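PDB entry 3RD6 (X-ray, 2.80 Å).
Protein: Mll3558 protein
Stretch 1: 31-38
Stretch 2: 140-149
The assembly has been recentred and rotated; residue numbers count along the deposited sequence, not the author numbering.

Stretch 1, residues 31-38: ATVRRWRV
Stretch 2, residues 140-149: GLLEALAAEL

Two steeply crossed helices can pack by seating an aromatic side chain of one among residues of the other, as Mll3558 protein illustrates. Residues 31 onward close a helix begun earlier in the chain, and 140-148 form another; their axes approach to 9.9 Å, with N-to-C directions 122° apart. Thr 32 (chi1 m, phi/psi -54/-51) places CG2 3.6 Å from OE1 of Glu 148 (chi1 -138°, chi2 m), while a water joins Thr 32 OG1 (3.1 Å) to Glu 148 OE1, to which it donates at 2.8 Å. Val 33 points away. Opposite charges draw Arg 35 (-110/-28; m, t, m) into a salt bridge with Glu 148, but the 3.4 Å from Arg 35 NE to Glu 148 OE2 keeps the hydrogen bond weak; the carboxylate oxygen lies near the guanidinium plane. Trp 36 (-103/-27; chi1 p, chi2 -77°) points toward the partner and sits among Leu 141, Ala 144, Leu 145 and Glu 148; Trp 36 CA lies 5.5 Å from Leu 145 CA. Leu 145 (t, p) covers one ring face: Leu 145 CB is 3.6 Å from Trp 36 CE3, and CD1 lies 3.7 Å from the five-membered ring centroid, only 15° off the normal, so its C-H groups can meet the pi face. Leu 141 (m, t) brings CD2 to 3.4 Å from Trp 36 O. Arg 37 (-103/-41; m, t, p) follows, its CA 6.0 Å from Leu 141 CA and 3.6 Å from Leu 141 CD2. Val 38 turns away.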

# COMPACT_ATOMS: atom_id res chain seq x y z
N ALA A 31 -8.54 -10.48 -18.95
CA ALA A 31 -9.84 -10.50 -19.61
C ALA A 31 -11.00 -10.63 -18.62
O ALA A 31 -11.92 -9.79 -18.60
CB ALA A 31 -9.89 -11.65 -20.61
N THR A 32 -10.97 -11.68 -17.80
CA THR A 32 -12.02 -11.87 -16.82
C THR A 32 -12.16 -10.61 -15.97
O THR A 32 -13.26 -10.06 -15.81
CB THR A 32 -11.73 -13.06 -15.89
OG1 THR A 32 -11.75 -14.27 -16.64
CG2 THR A 32 -12.78 -13.15 -14.79
N VAL A 33 -11.04 -10.14 -15.44
CA VAL A 33 -11.04 -8.95 -14.60
C VAL A 33 -11.80 -7.81 -15.26
O VAL A 33 -12.66 -7.19 -14.63
CB VAL A 33 -9.59 -8.48 -14.26
CG1 VAL A 33 -9.62 -7.25 -13.40
CG2 VAL A 33 -8.85 -9.58 -13.55
N ARG A 34 -11.51 -7.56 -16.53
CA ARG A 34 -12.15 -6.46 -17.26
C ARG A 34 -13.65 -6.57 -17.43
O ARG A 34 -14.25 -5.73 -18.08
CB ARG A 34 -11.52 -6.28 -18.65
CG ARG A 34 -10.07 -5.81 -18.64
CD ARG A 34 -9.70 -5.14 -19.97
NE ARG A 34 -10.63 -4.06 -20.30
CZ ARG A 34 -10.32 -3.01 -21.06
NH1 ARG A 34 -9.10 -2.89 -21.57
NH2 ARG A 34 -11.24 -2.08 -21.28
N ARG A 35 -14.27 -7.60 -16.87
CA ARG A 35 -15.70 -7.76 -17.02
C ARG A 35 -16.51 -7.52 -15.75
O ARG A 35 -17.67 -7.11 -15.82
CB ARG A 35 -16.02 -9.13 -17.62
CG ARG A 35 -15.35 -9.35 -18.98
CD ARG A 35 -15.91 -10.55 -19.73
NE ARG A 35 -15.67 -11.81 -19.03
CZ ARG A 35 -14.64 -12.62 -19.25
NH1 ARG A 35 -13.73 -12.32 -20.18
NH2 ARG A 35 -14.50 -13.74 -18.56
N TRP A 36 -15.92 -7.75 -14.58
CA TRP A 36 -16.65 -7.49 -13.34
C TRP A 36 -16.26 -6.19 -12.62
O TRP A 36 -17.08 -5.61 -11.92
CB TRP A 36 -16.56 -8.68 -12.36
CG TRP A 36 -15.18 -9.19 -12.02
CD1 TRP A 36 -14.39 -9.97 -12.81
CD2 TRP A 36 -14.48 -9.02 -10.78
NE1 TRP A 36 -13.24 -10.31 -12.13
CE2 TRP A 36 -13.27 -9.74 -10.89
CE3 TRP A 36 -14.76 -8.33 -9.60
CZ2 TRP A 36 -12.33 -9.79 -9.85
CZ3 TRP A 36 -13.83 -8.39 -8.56
CH2 TRP A 36 -12.63 -9.11 -8.69
N ARG A 37 -15.02 -5.73 -12.82
CA ARG A 37 -14.56 -4.49 -12.19
C ARG A 37 -14.55 -3.31 -13.17
O ARG A 37 -14.90 -2.19 -12.81
CB ARG A 37 -13.16 -4.67 -11.64
CG ARG A 37 -13.01 -5.72 -10.57
CD ARG A 37 -11.53 -6.02 -10.42
NE ARG A 37 -10.76 -4.80 -10.63
CZ ARG A 37 -9.45 -4.76 -10.75
NH1 ARG A 37 -8.75 -5.88 -10.70
NH2 ARG A 37 -8.84 -3.60 -10.93
N VAL A 38 -14.10 -3.59 -14.39
CA VAL A 38 -14.02 -2.60 -15.46
C VAL A 38 -14.86 -3.09 -16.64
O VAL A 38 -15.27 -4.25 -16.67
CB VAL A 38 -12.55 -2.39 -15.93
CG1 VAL A 38 -12.46 -1.36 -17.06
CG2 VAL A 38 -11.69 -1.93 -14.76
N GLY A 140 -20.07 -4.02 -3.88
CA GLY A 140 -20.84 -4.16 -5.10
C GLY A 140 -20.06 -4.92 -6.16
O GLY A 140 -20.61 -5.78 -6.86
N LEU A 141 -18.78 -4.60 -6.28
CA LEU A 141 -17.91 -5.25 -7.24
C LEU A 141 -17.77 -6.74 -6.91
O LEU A 141 -17.66 -7.57 -7.80
CB LEU A 141 -16.54 -4.56 -7.25
CG LEU A 141 -16.53 -3.18 -7.92
CD1 LEU A 141 -15.34 -2.39 -7.44
CD2 LEU A 141 -16.51 -3.32 -9.44
N LEU A 142 -17.77 -7.07 -5.63
CA LEU A 142 -17.64 -8.46 -5.20
C LEU A 142 -18.94 -9.18 -5.49
O LEU A 142 -18.95 -10.37 -5.83
CB LEU A 142 -17.33 -8.56 -3.70
CG LEU A 142 -15.92 -8.23 -3.24
CD1 LEU A 142 -15.88 -8.32 -1.73
CD2 LEU A 142 -14.91 -9.20 -3.87
N GLU A 143 -20.05 -8.46 -5.34
CA GLU A 143 -21.37 -9.03 -5.62
C GLU A 143 -21.39 -9.27 -7.14
O GLU A 143 -21.84 -10.32 -7.60
CB GLU A 143 -22.46 -8.03 -5.21
CG GLU A 143 -23.78 -8.66 -4.77
CD GLU A 143 -24.77 -8.84 -5.91
OE1 GLU A 143 -25.88 -9.33 -5.66
OE2 GLU A 143 -24.43 -8.47 -7.05
N ALA A 144 -20.86 -8.31 -7.90
CA ALA A 144 -20.78 -8.42 -9.36
C ALA A 144 -19.91 -9.61 -9.75
O ALA A 144 -20.23 -10.32 -10.70
CB ALA A 144 -20.21 -7.15 -9.94
N LEU A 145 -18.81 -9.80 -9.03
CA LEU A 145 -17.91 -10.93 -9.30
C LEU A 145 -18.73 -12.21 -9.22
O LEU A 145 -18.60 -13.10 -10.07
CB LEU A 145 -16.78 -10.98 -8.27
CG LEU A 145 -15.92 -12.25 -8.25
CD1 LEU A 145 -15.23 -12.48 -9.58
CD2 LEU A 145 -14.89 -12.13 -7.15
N ALA A 146 -19.57 -12.29 -8.18
CA ALA A 146 -20.43 -13.44 -7.95
C ALA A 146 -21.11 -13.89 -9.24
O ALA A 146 -21.03 -15.07 -9.62
CB ALA A 146 -21.47 -13.11 -6.89
N ALA A 147 -21.76 -12.95 -9.91
CA ALA A 147 -22.45 -13.25 -11.17
C ALA A 147 -21.50 -13.76 -12.25
O ALA A 147 -21.85 -14.63 -13.04
CB ALA A 147 -23.18 -12.02 -11.67
N GLU A 148 -20.29 -13.21 -12.27
CA GLU A 148 -19.28 -13.60 -13.25
C GLU A 148 -18.85 -15.05 -13.05
O GLU A 148 -18.19 -15.64 -13.91
CB GLU A 148 -18.06 -12.68 -13.12
CG GLU A 148 -17.47 -12.22 -14.45
CD GLU A 148 -16.98 -13.38 -15.32
OE1 GLU A 148 -16.24 -14.25 -14.81
OE2 GLU A 148 -17.32 -13.40 -16.52
N LEU A 149 -19.22 -15.63 -11.91
CA LEU A 149 -18.88 -17.02 -11.60
C LEU A 149 -20.08 -17.97 -11.69
O LEU A 149 -20.00 -18.94 -12.49
CB LEU A 149 -18.23 -17.11 -10.21
CG LEU A 149 -16.75 -16.74 -10.11
CD1 LEU A 149 -16.56 -15.30 -10.52
CD2 LEU A 149 -16.23 -16.96 -8.70
O HOH W 1 -14.46 -15.78 -16.36